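PDB 3O9Z: lipopolysaccharide biosynthesis protein wbpB from Thermus thermophilus, which probably oxidises a nucleotide-linked sugar with NAD, with alpha-ketoglutarate bound beside the cofactor, on the route to 2,3-diacetamido-2,3-dideoxy-d-mannuronic acid. Local coordinates for residues M3-I15 with L66-S80. Residues are numbered along the deposited sequence; the frame is centred on the assembly and turned at random.
With NAD (nicotinamide-adenine-dinucleotide), chain E.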
# COMPACT_ATOMS: atom_id res chain seq x y z
N MET A 3 -30.45 18.91 -5.77
CA MET A 3 -29.17 18.23 -6.13
C MET A 3 -28.72 17.40 -4.95
O MET A 3 -28.26 17.95 -3.94
CB MET A 3 -28.08 19.27 -6.41
CG MET A 3 -27.55 19.23 -7.82
SD MET A 3 -25.99 20.13 -7.97
CE MET A 3 -25.90 20.23 -9.75
N THR A 4 -28.85 16.08 -5.09
CA THR A 4 -28.52 15.19 -3.98
C THR A 4 -27.02 15.33 -3.85
O THR A 4 -26.35 15.25 -4.86
CB THR A 4 -28.90 13.73 -4.30
OG1 THR A 4 -30.31 13.74 -4.55
CG2 THR A 4 -28.66 12.89 -3.07
N ARG A 5 -26.55 15.38 -2.61
CA ARG A 5 -25.10 15.50 -2.41
C ARG A 5 -24.53 14.13 -2.00
O ARG A 5 -24.91 13.56 -0.97
CB ARG A 5 -24.78 16.54 -1.36
CG ARG A 5 -25.12 17.97 -1.78
CD ARG A 5 -25.15 18.94 -0.59
NE ARG A 5 -23.88 19.09 0.14
CZ ARG A 5 -22.81 19.74 -0.31
NH1 ARG A 5 -21.74 19.85 0.46
NH2 ARG A 5 -22.80 20.26 -1.54
N PHE A 6 -23.53 13.69 -2.77
CA PHE A 6 -22.92 12.37 -2.58
C PHE A 6 -21.46 12.48 -2.17
O PHE A 6 -20.75 13.41 -2.63
CB PHE A 6 -22.92 11.66 -3.92
CG PHE A 6 -24.24 11.08 -4.31
CD1 PHE A 6 -25.08 11.79 -5.16
CD2 PHE A 6 -24.60 9.81 -3.90
CE1 PHE A 6 -26.33 11.27 -5.52
CE2 PHE A 6 -25.85 9.30 -4.22
CZ PHE A 6 -26.67 9.98 -5.12
N ALA A 7 -20.98 11.56 -1.35
CA ALA A 7 -19.54 11.30 -1.28
C ALA A 7 -19.43 9.84 -1.75
O ALA A 7 -20.39 9.06 -1.68
CB ALA A 7 -19.03 11.43 0.12
N LEU A 8 -18.27 9.46 -2.27
CA LEU A 8 -18.07 8.12 -2.89
C LEU A 8 -16.82 7.49 -2.29
O LEU A 8 -15.77 8.15 -2.21
CB LEU A 8 -17.97 8.18 -4.41
CG LEU A 8 -17.55 6.87 -5.09
CD1 LEU A 8 -18.60 5.80 -4.92
CD2 LEU A 8 -17.36 7.20 -6.58
N THR A 9 -16.90 6.22 -1.88
CA THR A 9 -15.71 5.47 -1.49
C THR A 9 -15.39 4.44 -2.57
O THR A 9 -16.27 3.94 -3.28
CB THR A 9 -15.80 4.75 -0.17
OG1 THR A 9 -16.67 3.62 -0.29
CG2 THR A 9 -16.41 5.70 0.89
N GLY A 10 -14.09 4.28 -2.83
CA GLY A 10 -13.64 3.30 -3.82
C GLY A 10 -13.46 3.91 -5.20
O GLY A 10 -13.56 3.17 -6.21
N LEU A 11 -13.18 5.21 -5.29
CA LEU A 11 -13.18 5.92 -6.57
C LEU A 11 -12.22 5.34 -7.65
O LEU A 11 -12.47 5.49 -8.82
CB LEU A 11 -12.75 7.38 -6.31
CG LEU A 11 -12.65 8.31 -7.52
CD1 LEU A 11 -13.96 8.52 -8.26
CD2 LEU A 11 -12.08 9.66 -7.05
N ALA A 12 -11.12 4.72 -7.20
CA ALA A 12 -10.12 4.24 -8.18
C ALA A 12 -10.47 2.90 -8.80
O ALA A 12 -9.73 2.39 -9.65
CB ALA A 12 -8.79 4.12 -7.49
N GLY A 13 -11.57 2.30 -8.36
CA GLY A 13 -11.78 0.90 -8.64
C GLY A 13 -12.47 0.66 -9.95
O GLY A 13 -12.90 1.57 -10.67
N TYR A 14 -12.56 -0.62 -10.29
CA TYR A 14 -13.27 -1.00 -11.49
C TYR A 14 -14.70 -0.50 -11.64
O TYR A 14 -15.12 -0.04 -12.71
CB TYR A 14 -13.28 -2.53 -11.64
CG TYR A 14 -14.14 -2.96 -12.79
CD1 TYR A 14 -15.38 -3.51 -12.53
CD2 TYR A 14 -13.67 -2.91 -14.11
CE1 TYR A 14 -16.22 -3.89 -13.58
CE2 TYR A 14 -14.52 -3.29 -15.17
CZ TYR A 14 -15.76 -3.81 -14.87
OH TYR A 14 -16.61 -4.19 -15.89
N ILE A 15 -15.52 -0.62 -10.60
CA ILE A 15 -16.95 -0.31 -10.73
C ILE A 15 -17.22 1.18 -10.50
O ILE A 15 -18.29 1.66 -10.90
CB ILE A 15 -17.82 -1.14 -9.75
CG1 ILE A 15 -19.26 -1.30 -10.26
CG2 ILE A 15 -17.76 -0.55 -8.31
CD1 ILE A 15 -19.36 -2.01 -11.61
N LEU A 66 -18.49 19.34 7.26
CA LEU A 66 -19.58 19.72 6.38
C LEU A 66 -20.93 19.59 7.13
O LEU A 66 -21.75 20.52 7.08
CB LEU A 66 -19.60 18.88 5.11
CG LEU A 66 -18.45 19.13 4.13
CD1 LEU A 66 -18.80 18.32 2.91
CD2 LEU A 66 -18.22 20.61 3.83
N ARG A 67 -21.13 18.49 7.85
CA ARG A 67 -22.40 18.30 8.56
C ARG A 67 -22.57 19.47 9.51
O ARG A 67 -23.68 20.00 9.64
CB ARG A 67 -22.47 16.96 9.30
CG ARG A 67 -23.81 16.71 10.08
CD ARG A 67 -23.65 15.66 11.18
NE ARG A 67 -22.69 16.11 12.18
CZ ARG A 67 -22.08 15.33 13.05
NH1 ARG A 67 -21.21 15.85 13.91
NH2 ARG A 67 -22.29 14.02 13.04
N ASP A 68 -21.51 19.77 10.26
CA ASP A 68 -21.61 20.67 11.42
C ASP A 68 -21.87 22.07 10.89
O ASP A 68 -22.31 22.95 11.63
CB ASP A 68 -20.31 20.65 12.24
CG ASP A 68 -20.23 19.43 13.16
OD1 ASP A 68 -21.23 18.68 13.26
OD2 ASP A 68 -19.18 19.21 13.82
N ARG A 69 -21.62 22.32 9.61
CA ARG A 69 -21.88 23.65 9.05
C ARG A 69 -23.04 23.68 8.09
O ARG A 69 -23.23 24.60 7.29
CB ARG A 69 -20.62 24.32 8.49
CG ARG A 69 -20.12 23.77 7.17
CD ARG A 69 -18.78 24.46 6.86
NE ARG A 69 -18.38 24.29 5.46
CZ ARG A 69 -17.23 23.75 5.08
NH1 ARG A 69 -16.96 23.63 3.79
NH2 ARG A 69 -16.33 23.34 5.98
N GLY A 70 -23.88 22.66 8.20
CA GLY A 70 -25.11 22.63 7.43
C GLY A 70 -24.95 22.34 5.95
O GLY A 70 -25.81 22.68 5.15
N GLU A 71 -23.87 21.67 5.56
CA GLU A 71 -23.63 21.36 4.15
C GLU A 71 -23.30 19.86 4.03
O GLU A 71 -22.52 19.44 3.16
CB GLU A 71 -22.44 22.14 3.59
CG GLU A 71 -22.49 23.63 3.92
CD GLU A 71 -21.41 24.43 3.22
OE1 GLU A 71 -20.22 24.33 3.62
OE2 GLU A 71 -21.76 25.14 2.26
N GLY A 72 -23.84 19.06 4.95
CA GLY A 72 -23.54 17.63 4.96
C GLY A 72 -23.90 16.97 3.65
O GLY A 72 -24.74 17.43 2.86
N VAL A 73 -23.24 15.84 3.35
CA VAL A 73 -23.70 14.99 2.28
C VAL A 73 -25.03 14.28 2.68
O VAL A 73 -25.24 13.94 3.86
CB VAL A 73 -22.63 13.96 1.75
CG1 VAL A 73 -21.49 14.76 1.10
CG2 VAL A 73 -22.12 13.05 2.87
N ASP A 74 -25.78 14.02 1.64
CA ASP A 74 -27.03 13.22 1.76
C ASP A 74 -26.78 11.71 1.75
O ASP A 74 -27.44 10.96 2.48
CB ASP A 74 -27.93 13.60 0.59
CG ASP A 74 -28.34 15.06 0.65
OD1 ASP A 74 -28.79 15.51 1.73
OD2 ASP A 74 -28.21 15.73 -0.40
N TYR A 75 -25.77 11.28 0.98
CA TYR A 75 -25.53 9.86 0.72
C TYR A 75 -24.02 9.60 0.66
O TYR A 75 -23.25 10.39 0.07
CB TYR A 75 -26.08 9.48 -0.65
CG TYR A 75 -27.49 8.93 -0.55
CD1 TYR A 75 -27.71 7.58 -0.38
CD2 TYR A 75 -28.57 9.79 -0.53
CE1 TYR A 75 -28.99 7.06 -0.27
CE2 TYR A 75 -29.85 9.29 -0.40
CZ TYR A 75 -30.05 7.94 -0.27
OH TYR A 75 -31.32 7.43 -0.13
N LEU A 76 -23.63 8.51 1.30
CA LEU A 76 -22.31 7.92 1.03
C LEU A 76 -22.55 6.76 0.06
O LEU A 76 -23.15 5.76 0.49
CB LEU A 76 -21.65 7.49 2.32
CG LEU A 76 -20.21 6.99 2.10
CD1 LEU A 76 -19.32 8.14 1.56
CD2 LEU A 76 -19.71 6.48 3.39
N SER A 77 -22.05 6.83 -1.18
CA SER A 77 -21.98 5.67 -2.06
C SER A 77 -20.71 4.88 -1.79
O SER A 77 -19.62 5.45 -1.64
CB SER A 77 -22.00 6.08 -3.52
OG SER A 77 -23.21 6.71 -3.93
N ILE A 78 -20.83 3.56 -1.77
CA ILE A 78 -19.75 2.74 -1.23
C ILE A 78 -19.39 1.68 -2.28
O ILE A 78 -20.15 0.75 -2.56
CB ILE A 78 -20.13 2.07 0.12
CG1 ILE A 78 -20.28 3.18 1.18
CG2 ILE A 78 -19.17 1.00 0.58
CD1 ILE A 78 -21.02 2.71 2.47
N ALA A 79 -18.19 1.84 -2.85
CA ALA A 79 -17.67 0.90 -3.88
C ALA A 79 -16.32 0.34 -3.44
O ALA A 79 -15.46 0.02 -4.29
CB ALA A 79 -17.59 1.60 -5.21
N SER A 80 -16.08 0.21 -2.14
CA SER A 80 -14.90 -0.38 -1.53
C SER A 80 -15.00 -1.92 -1.48
O SER A 80 -16.09 -2.45 -1.79
CB SER A 80 -14.72 0.20 -0.13
OG SER A 80 -15.94 -0.07 0.59
PA NAD E . -11.59 -2.93 -7.23
O1A NAD E . -11.44 -2.62 -8.68
O2A NAD E . -10.57 -3.81 -6.47
O5B NAD E . -11.66 -1.48 -6.61
C5B NAD E . -11.72 -1.44 -5.21
C4B NAD E . -11.34 -0.02 -4.75
O4B NAD E . -11.56 0.15 -3.33
C3B NAD E . -9.81 0.17 -4.96
O3B NAD E . -9.52 1.33 -5.77
C2B NAD E . -9.23 0.26 -3.53
O2B NAD E . -8.07 1.09 -3.40
C1B NAD E . -10.46 0.93 -2.85
N9A NAD E . -10.38 0.79 -1.37
C8A NAD E . -9.71 -0.05 -0.53
N7A NAD E . -9.93 0.28 0.74
C5A NAD E . -10.70 1.42 0.74
C6A NAD E . -11.25 2.27 1.77
N6A NAD E . -10.98 2.03 3.09
N1A NAD E . -11.98 3.26 1.27
C2A NAD E . -12.29 3.58 0.02
N3A NAD E . -11.75 2.81 -0.96
C4A NAD E . -11.02 1.75 -0.58
O3 NAD E . -13.02 -3.59 -7.00
PN NAD E . -14.40 -3.39 -7.71
O1N NAD E . -14.60 -4.51 -8.73
O2N NAD E . -14.54 -1.96 -8.16
O5D NAD E . -15.45 -3.78 -6.57
C5D NAD E . -15.80 -2.71 -5.74
C4D NAD E . -17.13 -3.11 -5.07
O4D NAD E . -18.11 -3.09 -6.13
C3D NAD E . -17.16 -4.50 -4.41
O3D NAD E . -18.12 -4.40 -3.31
C2D NAD E . -17.83 -5.34 -5.52
O2D NAD E . -18.56 -6.44 -5.00
C1D NAD E . -18.75 -4.37 -6.27
N1N NAD E . -18.97 -4.75 -7.67
C2N NAD E . -20.20 -4.78 -8.14
C3N NAD E . -20.52 -5.10 -9.45
C7N NAD E . -21.96 -5.16 -9.77
O7N NAD E . -22.81 -4.54 -9.11
N7N NAD E . -22.23 -5.82 -10.89
C4N NAD E . -19.46 -5.38 -10.32
C5N NAD E . -18.17 -5.25 -9.81
C6N NAD E . -17.91 -4.91 -8.48
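A7 and T9 exchange backbone hydrogen bonds with Y75, S77 and A79, joining the parallel strands 5-9 and 75-78, central in the sheet of the NAD-binding Rossmann fold. The buried middle is tight. On one face A7 CB meets L76 CD1 at 3.6 Å, with F59 and L63 of helix 56-68 packed over A7. On the other, F6 and Y75 lie side by side, their ring planes 37° apart; F6 CE2 touches Y75 CB at 3.6 Å, while S77 OG bonds to Y270. The N-terminal end is polar and lies nearer solvent. There D74 OD2 takes the R5 backbone N-H on its anti side (2.8 Å), and R5 O receives both D74 N and Y75 N. Bent at chi3 (62°), the R5 side chain brings its guanidinium edge to the loop that follows helix 56-68: NH1 bonds E71 O at 2.8 Å, and NE reaches G72 O weakly. A leucine here would probably leave E71 O without this donor and let the 71-72 loop move more freely. At the opposite end the strands open onto the cofactor. The G10-G13 turn leads to Y14 and I15, whose backbone nitrogens bind the two phosphates. With OG1 between the backbone N and the carbonyl carbon (chi1 73°), T9 turns its hydroxyl to the I78 side, where it bonds Q88; T9 CB lies 3.7 Å from C2A of the NAD adenine.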